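PDB 4IRX: sugar ABC transporter, periplasmic sugar-binding protein from Caulobacter crescentus, which binds myo-inositol in a cleft between two lobes and probably delivers it to an ABC transporter for uptake. Local coordinates for residues A[16-20]-A[173-177]; A[22-26]-A[94-98]; A[72-76]-A[141-145]. All blocks are in the same frame, centred on the assembly; numbering follows the deposited sequence.

Contact 1 of 3, residues A[16-20]-A[173-177]. With INS (1,2,3,4,5,6-hexahydroxy-cyclohexane), chain C.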
ATOM      1  N   ASN A  16       0.224  -9.768   3.932  1.00 12.97           N
ATOM      2  CA  ASN A  16       0.483 -10.337   2.613  1.00 12.03           C
ATOM      3  C   ASN A  16       1.939 -10.710   2.352  1.00 15.42           C
ATOM      4  O   ASN A  16       2.196 -11.758   1.758  1.00 14.24           O
ATOM      5  CB  ASN A  16      -0.035  -9.414   1.508  1.00 11.78           C
ATOM      6  CG  ASN A  16       0.504  -8.013   1.620  1.00 13.56           C
ATOM      7  OD1 ASN A  16       0.227  -7.319   2.592  1.00 14.78           O
ATOM      8  ND2 ASN A  16       1.256  -7.570   0.612  1.00 14.05           N
ATOM      9  N   ASP A  17       2.880  -9.866   2.764  1.00 11.99           N
ATOM     10  CA  ASP A  17       4.297 -10.083   2.489  1.00 12.50           C
ATOM     11  C   ASP A  17       5.118  -9.173   3.391  1.00 12.65           C
ATOM     12  O   ASP A  17       5.232  -7.971   3.132  1.00 13.69           O
ATOM     13  CB  ASP A  17       4.603  -9.764   1.020  1.00 13.04           C
ATOM     14  CG  ASP A  17       6.035 -10.119   0.626  1.00 15.84           C
ATOM     15  OD1 ASP A  17       6.836 -10.467   1.522  1.00 18.49           O
ATOM     16  OD2 ASP A  17       6.366 -10.049  -0.576  1.00 25.04           O
ATOM     17  N   LEU A  18       5.703  -9.749   4.444  1.00 11.03           N
ATOM     18  CA  LEU A  18       6.505  -8.979   5.399  1.00 11.52           C
ATOM     19  C   LEU A  18       7.940  -8.742   4.941  1.00 13.99           C
ATOM     20  O   LEU A  18       8.764  -8.251   5.691  1.00 16.38           O
ATOM     21  CB  LEU A  18       6.432  -9.556   6.821  1.00 13.84           C
ATOM     22  CG  LEU A  18       5.208  -9.081   7.611  1.00 14.26           C
ATOM     23  CD1 LEU A  18       4.983  -9.947   8.848  1.00 20.37           C
ATOM     24  CD2 LEU A  18       5.430  -7.634   8.045  1.00 16.31           C
ATOM     25  N   SER A  19       8.229  -9.048   3.682  1.00 14.65           N
ATOM     26  CA  SER A  19       9.477  -8.576   3.095  1.00 21.87           C
ATOM     27  C   SER A  19       9.350  -7.146   2.527  1.00 15.53           C
ATOM     28  O   SER A  19      10.358  -6.550   2.123  1.00 18.66           O
ATOM     29  CB  SER A  19       9.975  -9.539   2.026  1.00 12.88           C
ATOM     30  OG  SER A  19       9.175  -9.464   0.876  1.00 16.30           O
ATOM     31  N   GLN A  20       8.130  -6.588   2.519  1.00 10.50           N
ATOM     32  CA  GLN A  20       7.943  -5.215   2.035  1.00 11.61           C
ATOM     33  C   GLN A  20       8.209  -4.231   3.155  1.00 12.30           C
ATOM     34  O   GLN A  20       7.630  -4.345   4.236  1.00 11.77           O
ATOM     35  CB  GLN A  20       6.511  -4.988   1.542  1.00 12.92           C
ATOM     36  CG  GLN A  20       6.120  -5.796   0.323  1.00 11.10           C
ATOM     37  CD  GLN A  20       4.830  -5.338  -0.289  1.00 12.28           C
ATOM     38  OE1 GLN A  20       4.378  -4.230  -0.037  1.00 15.90           O
ATOM     39  NE2 GLN A  20       4.203  -6.204  -1.065  1.00 12.88           N
ATOM     40  N   ASN A 173       5.541  -5.262  -9.138  1.00 10.97           N
ATOM     41  CA  ASN A 173       5.173  -6.227  -8.098  1.00 10.52           C
ATOM     42  C   ASN A 173       5.637  -5.827  -6.691  1.00 10.06           C
ATOM     43  O   ASN A 173       5.924  -6.663  -5.846  1.00 11.16           O
ATOM     44  CB  ASN A 173       5.690  -7.629  -8.495  1.00 11.21           C
ATOM     45  CG  ASN A 173       5.025  -8.133  -9.750  1.00 11.13           C
ATOM     46  OD1 ASN A 173       3.812  -8.303  -9.785  1.00 16.20           O
ATOM     47  ND2 ASN A 173       5.810  -8.340 -10.805  1.00 15.13           N
ATOM     48  N   SER A 174       5.723  -4.513  -6.464  1.00 11.01           N
ATOM     49  CA  SER A 174       6.168  -3.975  -5.170  1.00  9.93           C
ATOM     50  C   SER A 174       7.564  -4.474  -4.778  1.00 15.10           C
ATOM     51  O   SER A 174       7.840  -4.810  -3.611  1.00 16.78           O
ATOM     52  CB  SER A 174       5.143  -4.316  -4.066  1.00 10.57           C
ATOM     53  OG  SER A 174       3.907  -3.634  -4.290  1.00 10.50           O
ATOM     54  N   LYS A 175       8.440  -4.569  -5.766  1.00 10.73           N
ATOM     55  CA  LYS A 175       9.813  -4.976  -5.513  1.00 14.00           C
ATOM     56  C   LYS A 175      10.797  -3.990  -6.111  1.00 12.85           C
ATOM     57  O   LYS A 175      10.704  -3.639  -7.289  1.00 12.91           O
ATOM     58  CB  LYS A 175      10.059  -6.380  -6.065  1.00 14.74           C
ATOM     59  CG  LYS A 175       9.189  -7.469  -5.434  1.00 18.78           C
ATOM     60  CD  LYS A 175       9.649  -7.806  -4.023  1.00 17.59           C
ATOM     61  CE  LYS A 175       8.489  -8.259  -3.137  1.00 26.71           C
ATOM     62  NZ  LYS A 175       8.948  -8.554  -1.747  1.00 26.76           N
ATOM     63  N   ARG A 176      11.741  -3.535  -5.303  1.00 11.84           N
ATOM     64  CA  ARG A 176      12.720  -2.560  -5.745  1.00 10.30           C
ATOM     65  C   ARG A 176      13.596  -3.102  -6.877  1.00 14.24           C
ATOM     66  O   ARG A 176      13.914  -2.359  -7.831  1.00 11.89           O
ATOM     67  CB  ARG A 176      13.587  -2.079  -4.577  1.00 11.73           C
ATOM     68  CG  ARG A 176      14.485  -0.931  -4.978  1.00 13.63           C
ATOM     69  CD  ARG A 176      15.264  -0.374  -3.818  1.00 14.36           C
ATOM     70  NE  ARG A 176      14.380   0.089  -2.761  1.00 19.33           N
ATOM     71  CZ  ARG A 176      14.773   0.863  -1.749  1.00 21.38           C
ATOM     72  NH1 ARG A 176      16.043   1.266  -1.677  1.00 10.49           N
ATOM     73  NH2 ARG A 176      13.890   1.229  -0.814  1.00 19.86           N
ATOM     74  N   ASP A 177      13.965  -4.387  -6.786  1.00 13.81           N
ATOM     75  CA  ASP A 177      14.824  -5.000  -7.813  1.00 13.46           C
ATOM     76  C   ASP A 177      14.123  -5.072  -9.169  1.00 12.87           C
ATOM     77  O   ASP A 177      14.742  -4.785 -10.216  1.00 14.79           O
ATOM     78  CB  ASP A 177      15.373  -6.382  -7.365  1.00 17.01           C
ATOM     79  CG  ASP A 177      14.279  -7.410  -7.121  1.00 22.98           C
ATOM     80  OD1 ASP A 177      13.309  -7.084  -6.424  1.00 22.01           O
ATOM     81  OD2 ASP A 177      14.388  -8.552  -7.627  1.00 25.14           O
TER
HETATM   82  C1  INS C 401       0.664  -0.464   0.344  1.00  8.24           C
HETATM   83  C2  INS C 401       1.997   0.188   0.181  1.00  8.99           C
HETATM   84  C3  INS C 401       3.017  -0.874  -0.139  1.00  8.66           C
HETATM   85  C4  INS C 401       2.659  -1.568  -1.414  1.00 10.19           C
HETATM   86  C5  INS C 401       1.359  -2.265  -1.270  1.00  8.58           C
HETATM   87  C6  INS C 401       0.274  -1.295  -0.862  1.00 10.68           C
HETATM   88  O1  INS C 401      -0.320   0.504   0.612  1.00  8.29           O
HETATM   89  O2  INS C 401       1.928   1.151  -0.826  1.00 10.06           O
HETATM   90  O3  INS C 401       4.307  -0.319  -0.213  1.00  9.33           O
HETATM   91  O4  INS C 401       3.660  -2.459  -1.791  1.00 11.40           O
HETATM   92  O5  INS C 401       1.046  -2.905  -2.465  1.00 10.97           O
HETATM   93  O6  INS C 401      -0.973  -1.930  -0.749  1.00  8.84           O
HETATM   94  O   HOH W   1       9.892  -6.342  -1.026  1.00 28.68           O
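Lys175 reaches over from one lobe and sets its ammonium group beside Asp17 and Ser19 of the other. Lys175 NZ donates to Asp17 OD2 at 3.2 Å, closing a salt bridge in which the nitrogen stands above the carboxylate plane, 38° out of it. Ser19 OG lies 2.8 Å from the same NZ. A bend at chi2 (-74°) turns the lysine chain toward these groups. A water lies between Lys175 NZ and Ser19 O, and its bond to Ser19 O is weak.

Deeper in, Gln20 and Ser174 meet at the inositol. Gln20 OE1 accepts from INS O4 at 2.6 Å, and Ser174 OG lies 2.8 Å from the same O4. Gln20 NE2 passes 3.7 Å from Ser174 CB and is itself bonded to Asp140. The contact therefore spans the ligand cleft of a two-lobed periplasmic binding protein in its ligand-bound state.

Behind the salt bridge, Asp17 OD1 takes two donors from one face of its plane. Ser19 N donates to Asp17 OD1 at 2.9 Å, which makes an Asx turn, and Ser19 OG adds a second bond at 2.6 Å. These bonds fix the carboxylate within the type I turn from Asp17 to Gln20, just before helix 21-37.

Contact 2 of 3, residues A[22-26]-A[94-98]. With INS (1,2,3,4,5,6-hexahydroxy-cyclohexane), chain C.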
ATOM      1  N   PHE A  22       7.224  -1.210   3.695  1.00 11.00           N
ATOM      2  CA  PHE A  22       6.025  -0.545   4.192  1.00 12.05           C
ATOM      3  C   PHE A  22       5.385  -1.365   5.285  1.00 13.55           C
ATOM      4  O   PHE A  22       4.960  -0.826   6.302  1.00 10.36           O
ATOM      5  CB  PHE A  22       5.055  -0.378   3.034  1.00 11.75           C
ATOM      6  CG  PHE A  22       3.719   0.186   3.412  1.00 11.23           C
ATOM      7  CD1 PHE A  22       3.549   1.550   3.542  1.00 12.19           C
ATOM      8  CD2 PHE A  22       2.619  -0.646   3.549  1.00 10.60           C
ATOM      9  CE1 PHE A  22       2.301   2.088   3.864  1.00 13.13           C
ATOM     10  CE2 PHE A  22       1.351  -0.112   3.850  1.00  9.04           C
ATOM     11  CZ  PHE A  22       1.201   1.261   3.991  1.00 11.16           C
ATOM     12  N   PHE A  23       5.327  -2.679   5.079  1.00 10.22           N
ATOM     13  CA  PHE A  23       4.637  -3.548   6.038  1.00 11.27           C
ATOM     14  C   PHE A  23       5.483  -3.902   7.266  1.00  9.82           C
ATOM     15  O   PHE A  23       4.935  -4.098   8.345  1.00  9.83           O
ATOM     16  CB  PHE A  23       4.075  -4.799   5.344  1.00 10.44           C
ATOM     17  CG  PHE A  23       2.898  -4.497   4.470  1.00 12.31           C
ATOM     18  CD1 PHE A  23       1.695  -4.143   5.027  1.00 11.56           C
ATOM     19  CD2 PHE A  23       3.015  -4.478   3.092  1.00 10.72           C
ATOM     20  CE1 PHE A  23       0.610  -3.837   4.208  1.00 11.57           C
ATOM     21  CE2 PHE A  23       1.927  -4.178   2.272  1.00 12.39           C
ATOM     22  CZ  PHE A  23       0.732  -3.849   2.841  1.00 10.55           C
ATOM     23  N   VAL A  24       6.799  -3.979   7.110  1.00 14.40           N
ATOM     24  CA  VAL A  24       7.691  -4.087   8.263  1.00 13.43           C
ATOM     25  C   VAL A  24       7.418  -2.908   9.197  1.00 11.97           C
ATOM     26  O   VAL A  24       7.265  -3.079  10.416  1.00 10.77           O
ATOM     27  CB  VAL A  24       9.170  -4.111   7.824  1.00 12.88           C
ATOM     28  CG1 VAL A  24      10.086  -4.052   9.027  1.00 17.58           C
ATOM     29  CG2 VAL A  24       9.463  -5.378   7.005  1.00 18.78           C
ATOM     30  N   ALA A  25       7.327  -1.709   8.638  1.00 10.06           N
ATOM     31  CA  ALA A  25       7.071  -0.529   9.458  1.00 11.94           C
ATOM     32  C   ALA A  25       5.684  -0.591  10.098  1.00 10.10           C
ATOM     33  O   ALA A  25       5.518  -0.236  11.264  1.00 12.25           O
ATOM     34  CB  ALA A  25       7.250   0.745   8.647  1.00 12.23           C
HETATM   35  N   MSE A  26       4.687  -1.047   9.326  1.00  9.41           N
HETATM   36  CA  MSE A  26       3.332  -1.192   9.854  1.00  8.69           C
HETATM   37  C   MSE A  26       3.308  -2.161  11.032  1.00 10.27           C
HETATM   38  O   MSE A  26       2.666  -1.898  12.037  1.00 11.38           O
HETATM   39  CB  MSE A  26       2.354  -1.656   8.759  1.00 10.45           C
HETATM   40  CG  MSE A  26       0.881  -1.768   9.240  1.00 12.73           C
HETATM   41 SE   MSE A  26      -0.443  -2.249   7.915  0.57 10.66          SE
HETATM   42  CE  MSE A  26      -0.669  -0.567   7.005  1.00 15.22           C
ATOM     43  N   SER A  94     -10.260  -6.068   7.065  1.00  8.36           N
ATOM     44  CA  SER A  94      -9.099  -5.932   6.199  1.00  8.94           C
ATOM     45  C   SER A  94      -8.370  -4.627   6.513  1.00 10.53           C
ATOM     46  O   SER A  94      -8.959  -3.667   7.008  1.00  9.52           O
ATOM     47  CB  SER A  94      -9.487  -6.020   4.710  1.00 11.29           C
ATOM     48  OG  SER A  94     -10.363  -4.965   4.334  1.00 10.37           O
ATOM     49  N   VAL A  95      -7.072  -4.638   6.240  1.00  8.44           N
ATOM     50  CA  VAL A  95      -6.245  -3.453   6.414  1.00  7.57           C
ATOM     51  C   VAL A  95      -5.382  -3.254   5.165  1.00  9.46           C
ATOM     52  O   VAL A  95      -4.921  -4.220   4.547  1.00  9.19           O
ATOM     53  CB  VAL A  95      -5.384  -3.514   7.701  1.00  9.03           C
ATOM     54  CG1 VAL A  95      -4.274  -4.547   7.579  1.00 11.78           C
ATOM     55  CG2 VAL A  95      -4.769  -2.118   8.014  1.00 11.31           C
ATOM     56  N   ASP A  96      -5.221  -1.981   4.789  1.00  7.27           N
ATOM     57  CA  ASP A  96      -4.413  -1.519   3.656  1.00  9.34           C
ATOM     58  C   ASP A  96      -5.036  -1.756   2.293  1.00 10.30           C
ATOM     59  O   ASP A  96      -5.119  -0.844   1.457  1.00 10.46           O
ATOM     60  CB  ASP A  96      -2.990  -2.064   3.673  1.00 10.11           C
ATOM     61  CG  ASP A  96      -2.193  -1.543   2.499  1.00  9.92           C
ATOM     62  OD1 ASP A  96      -1.840  -0.338   2.522  1.00 10.87           O
ATOM     63  OD2 ASP A  96      -1.969  -2.309   1.552  1.00 11.48           O
ATOM     64  N   ARG A  97      -5.440  -2.997   2.052  1.00  8.07           N
ATOM     65  CA  ARG A  97      -6.211  -3.342   0.846  1.00  8.56           C
ATOM     66  C   ARG A  97      -7.412  -4.192   1.261  1.00  8.18           C
ATOM     67  O   ARG A  97      -7.403  -4.844   2.323  1.00 10.05           O
ATOM     68  CB  ARG A  97      -5.374  -4.045  -0.242  1.00 11.41           C
ATOM     69  CG  ARG A  97      -4.935  -5.488   0.061  1.00  9.58           C
ATOM     70  CD  ARG A  97      -3.826  -5.563   1.083  1.00  8.79           C
ATOM     71  NE  ARG A  97      -2.599  -4.957   0.562  1.00  9.60           N
ATOM     72  CZ  ARG A  97      -1.751  -5.532  -0.297  1.00  9.63           C
ATOM     73  NH1 ARG A  97      -1.929  -6.774  -0.726  1.00 11.63           N
ATOM     74  NH2 ARG A  97      -0.702  -4.850  -0.741  1.00 10.71           N
ATOM     75  N   ASN A  98      -8.453  -4.145   0.446  1.00  9.77           N
ATOM     76  CA  ASN A  98      -9.717  -4.743   0.849  1.00 13.03           C
ATOM     77  C   ASN A  98      -9.889  -6.196   0.417  1.00 13.71           C
ATOM     78  O   ASN A  98      -9.037  -6.771  -0.241  1.00 12.60           O
ATOM     79  CB  ASN A  98     -10.905  -3.858   0.430  1.00 12.63           C
ATOM     80  CG  ASN A  98     -11.105  -3.787  -1.076  1.00 12.12           C
ATOM     81  OD1 ASN A  98     -10.934  -4.779  -1.792  1.00 15.84           O
ATOM     82  ND2 ASN A  98     -11.498  -2.601  -1.560  1.00 18.73           N
TER
HETATM   83  C1  INS C 401       0.664  -0.464   0.344  1.00  8.24           C
HETATM   84  C2  INS C 401       1.997   0.188   0.181  1.00  8.99           C
HETATM   85  C3  INS C 401       3.017  -0.874  -0.139  1.00  8.66           C
HETATM   86  C4  INS C 401       2.659  -1.568  -1.414  1.00 10.19           C
HETATM   87  C5  INS C 401       1.359  -2.265  -1.270  1.00  8.58           C
HETATM   88  C6  INS C 401       0.274  -1.295  -0.862  1.00 10.68           C
HETATM   89  O1  INS C 401      -0.320   0.504   0.612  1.00  8.29           O
HETATM   90  O2  INS C 401       1.928   1.151  -0.826  1.00 10.06           O
HETATM   91  O3  INS C 401       4.307  -0.319  -0.213  1.00  9.33           O
HETATM   92  O4  INS C 401       3.660  -2.459  -1.791  1.00 11.40           O
HETATM   93  O5  INS C 401       1.046  -2.905  -2.465  1.00 10.97           O
HETATM   94  O6  INS C 401      -0.973  -1.930  -0.749  1.00  8.84           O
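One wall of the inositol site is built here, where Phe22 and Phe23 at the start of helix 21-37 meet Asp96 and Arg97 at the C-terminal end of strand 91-95. Asp96 grips two neighbouring hydroxyls of the ligand. OD1 accepts from INS O1 at 2.6 Å, and OD2 accepts from INS O6 at 2.5 Å. With CG anti to the backbone N (chi1 -179°), the carboxylate extends toward the phenylalanines. Phe23 brings its ring edge to it, CZ lying 3.4 Å from Asp96 OD2, with ring and carboxylate planes 88° apart.

Phe22 lays a ring face against the inositol ring. INS C2 sits 3.5 Å above the plane, over the centre of the ring, which is CH-pi packing. Such pairing of an aromatic face with a polyol ring is common in sugar-binding members of this fold, where residues after parallel strands line the cleft. Phe22 in turn lays CD2 over the face of Phe23.

Arg97 holds the carboxylate from the side. Its NE donates to the anti lone pair of Asp96 OD2, nearly straight at 177°. NH2 bonds to INS O6 at 2.9 Å and also pairs with Asp140, while NH1 is bound by the carbonyl of Pro72. Farther from the ligand, Met26, a selenomethionine, packs SE against Val95 CG2 at 4.3 Å.

Contact 3 of 3, residues A[72-76]-A[141-145]. With INS (1,2,3,4,5,6-hexahydroxy-cyclohexane), chain C.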
ATOM      1  N   PRO A  72      -4.917  -8.850   2.527  1.00 11.73           N
ATOM      2  CA  PRO A  72      -4.927 -10.008   1.614  1.00 10.08           C
ATOM      3  C   PRO A  72      -3.887  -9.880   0.507  1.00 14.24           C
ATOM      4  O   PRO A  72      -3.725  -8.781  -0.023  1.00 12.16           O
ATOM      5  CB  PRO A  72      -6.326  -9.968   0.994  1.00 11.63           C
ATOM      6  CG  PRO A  72      -6.762  -8.507   1.127  1.00 12.63           C
ATOM      7  CD  PRO A  72      -6.154  -8.046   2.436  1.00 11.02           C
ATOM      8  N   THR A  73      -3.241 -10.983   0.130  1.00 12.81           N
ATOM      9  CA  THR A  73      -2.319 -10.992  -1.010  1.00 11.96           C
ATOM     10  C   THR A  73      -3.018 -10.578  -2.299  1.00 13.68           C
ATOM     11  O   THR A  73      -2.420  -9.922  -3.155  1.00 16.02           O
ATOM     12  CB  THR A  73      -1.696 -12.390  -1.229  1.00 14.89           C
ATOM     13  OG1 THR A  73      -2.749 -13.322  -1.507  1.00 21.32           O
ATOM     14  CG2 THR A  73      -0.913 -12.830  -0.010  1.00 16.02           C
ATOM     15  N   ASP A  74      -4.275 -10.976  -2.433  1.00 13.48           N
ATOM     16  CA  ASP A  74      -5.117 -10.656  -3.571  1.00 12.67           C
ATOM     17  C   ASP A  74      -6.539 -10.415  -3.044  1.00 15.66           C
ATOM     18  O   ASP A  74      -7.114 -11.264  -2.353  1.00 13.24           O
ATOM     19  CB  ASP A  74      -5.082 -11.823  -4.571  1.00 18.04           C
ATOM     20  CG  ASP A  74      -5.831 -11.525  -5.840  1.00 20.05           C
ATOM     21  OD1 ASP A  74      -7.076 -11.491  -5.812  1.00 16.16           O
ATOM     22  OD2 ASP A  74      -5.173 -11.344  -6.893  1.00 27.06           O
ATOM     23  N   SER A  75      -7.086  -9.249  -3.352  1.00 13.48           N
ATOM     24  CA  SER A  75      -8.344  -8.792  -2.777  1.00 13.00           C
ATOM     25  C   SER A  75      -9.534  -9.680  -3.126  1.00 17.08           C
ATOM     26  O   SER A  75     -10.421  -9.893  -2.290  1.00 18.06           O
ATOM     27  CB  SER A  75      -8.626  -7.339  -3.159  1.00 14.35           C
ATOM     28  OG  SER A  75      -7.723  -6.446  -2.496  1.00 12.83           O
ATOM     29  N   LYS A  76      -9.552 -10.223  -4.342  1.00 16.59           N
ATOM     30  CA  LYS A  76     -10.623 -11.137  -4.744  1.00 18.64           C
ATOM     31  C   LYS A  76     -10.386 -12.560  -4.291  1.00 13.36           C
ATOM     32  O   LYS A  76     -11.345 -13.256  -3.924  1.00 15.94           O
ATOM     33  CB  LYS A  76     -10.782 -11.135  -6.266  1.00 20.86           C
ATOM     34  CG  LYS A  76     -11.172  -9.816  -6.873  1.00 35.15           C
ATOM     35  CD  LYS A  76     -12.540  -9.381  -6.402  1.00 44.38           C
ATOM     36  CE  LYS A  76     -13.032  -8.186  -7.207  1.00 52.00           C
ATOM     37  NZ  LYS A  76     -13.014  -8.505  -8.657  1.00 50.03           N
ATOM     38  N   PRO A 141      -0.207  -6.297  -8.077  1.00 12.59           N
ATOM     39  CA  PRO A 141      -1.333  -6.163  -9.014  1.00 16.44           C
ATOM     40  C   PRO A 141      -2.686  -6.709  -8.576  1.00 19.60           C
ATOM     41  O   PRO A 141      -3.695  -6.189  -9.050  1.00 25.11           O
ATOM     42  CB  PRO A 141      -0.856  -6.944 -10.249  1.00 17.34           C
ATOM     43  CG  PRO A 141       0.623  -6.824 -10.194  1.00 18.98           C
ATOM     44  CD  PRO A 141       1.012  -6.809  -8.732  1.00 16.90           C
ATOM     45  N   GLY A 142      -2.711  -7.704  -7.706  1.00 19.02           N
ATOM     46  CA  GLY A 142      -3.976  -8.250  -7.228  1.00 20.62           C
ATOM     47  C   GLY A 142      -4.604  -7.487  -6.073  1.00 17.70           C
ATOM     48  O   GLY A 142      -5.719  -7.780  -5.647  1.00 16.57           O
ATOM     49  N   SER A 143      -3.895  -6.503  -5.546  1.00 14.59           N
ATOM     50  CA  SER A 143      -4.370  -5.741  -4.401  0.68 12.62           C
ATOM     51  C   SER A 143      -5.352  -4.631  -4.812  1.00 12.96           C
ATOM     52  O   SER A 143      -5.118  -3.932  -5.785  1.00 12.43           O
ATOM     53  CB  SER A 143      -3.158  -5.120  -3.707  0.68 13.84           C
ATOM     54  OG  SER A 143      -3.540  -4.225  -2.680  0.68 11.56           O
ATOM     55  N   SER A 144      -6.432  -4.443  -4.051  1.00 11.41           N
ATOM     56  CA  SER A 144      -7.318  -3.292  -4.275  1.00 11.44           C
ATOM     57  C   SER A 144      -6.551  -1.968  -4.286  1.00 13.87           C
ATOM     58  O   SER A 144      -6.926  -1.024  -4.978  1.00 11.40           O
ATOM     59  CB  SER A 144      -8.432  -3.219  -3.225  1.00 12.31           C
ATOM     60  OG  SER A 144      -7.905  -2.807  -1.971  1.00 12.39           O
ATOM     61  N   SER A 145      -5.454  -1.898  -3.537  1.00  9.10           N
ATOM     62  CA  SER A 145      -4.711  -0.649  -3.474  1.00 10.44           C
ATOM     63  C   SER A 145      -4.083  -0.312  -4.823  1.00 13.56           C
ATOM     64  O   SER A 145      -4.052   0.858  -5.221  1.00 11.73           O
ATOM     65  CB  SER A 145      -3.671  -0.684  -2.365  1.00 13.48           C
ATOM     66  OG  SER A 145      -2.748  -1.727  -2.606  1.00 13.66           O
TER
HETATM   67  C1  INS C 401       0.664  -0.464   0.344  1.00  8.24           C
HETATM   68  C2  INS C 401       1.997   0.188   0.181  1.00  8.99           C
HETATM   69  C3  INS C 401       3.017  -0.874  -0.139  1.00  8.66           C
HETATM   70  C4  INS C 401       2.659  -1.568  -1.414  1.00 10.19           C
HETATM   71  C5  INS C 401       1.359  -2.265  -1.270  1.00  8.58           C
HETATM   72  C6  INS C 401       0.274  -1.295  -0.862  1.00 10.68           C
HETATM   73  O1  INS C 401      -0.320   0.504   0.612  1.00  8.29           O
HETATM   74  O2  INS C 401       1.928   1.151  -0.826  1.00 10.06           O
HETATM   75  O3  INS C 401       4.307  -0.319  -0.213  1.00  9.33           O
HETATM   76  O4  INS C 401       3.660  -2.459  -1.791  1.00 11.40           O
HETATM   77  O5  INS C 401       1.046  -2.905  -2.465  1.00 10.97           O
HETATM   78  O6  INS C 401      -0.973  -1.930  -0.749  1.00  8.84           O
HETATM   79  O   HOH W   2      -7.985  -8.622  -6.707  1.00 24.31           O
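Two hydrogen bonds link Ser75 to the backbone of segment 141-145. Ser75 N donates to Gly142 O at 3.0 Å, with the donor standing above the carbonyl plane, 38° out of it. Ser144 N donates to Ser75 OG at 2.8 Å. The hydroxyl is set there by chi1 of -70°, which puts OG beside its own backbone N. Ser75 OG also bonds to Asn98 O, so one buried hydroxyl joins both lobes.

A water donates to Gly142 O at 2.6 Å and accepts from Lys76 N. The Gly142 carbonyl is thus gripped by Ser75 and the water, and Asp74 CA adds a CA-H...O contact at 3.6 Å. Asp74 OD2 lies 3.3 Å from Gly142 CA, packed directly on the bare backbone of the glycine. Asp74 OD1 is held by the backbone N of Ala77.

On the ligand side, Ser145 OG is 2.6 Å from INS O6. In one of the two modelled conformers of Ser143, its OG lies 2.6 Å from Ser145 OG, a hydrogen bond in which either could donate. Ser144 OG bonds to the backbone N of Asn98 in the opposite lobe.

Ser143 is the N-cap residue of helix 144-160. The whole is a helix start beside the ligand site, docked on the loop after strand 67-70 of the opposite lobe, as in the closed form of a periplasmic binding protein.

From the N terminus, the loop after strand 10-15 opens contact 1, and helix 21-37 follows at once with the first half of contact 2. The loop after strand 67-70 begins contact 3. Strand 91-95 then closes contact 2, the start of helix 144-160 closes contact 3, and the start of helix 176-189 closes contact 1. Contacts 2 and 3 both nest inside contact 1, and they cross each other. Contact 2 stays within the lobe of the larger sheet. Contacts 1 and 3 tie that lobe to the four-stranded one. Arg97 and Asn98 join contacts 2 and 3, and all three contacts touch the inositol.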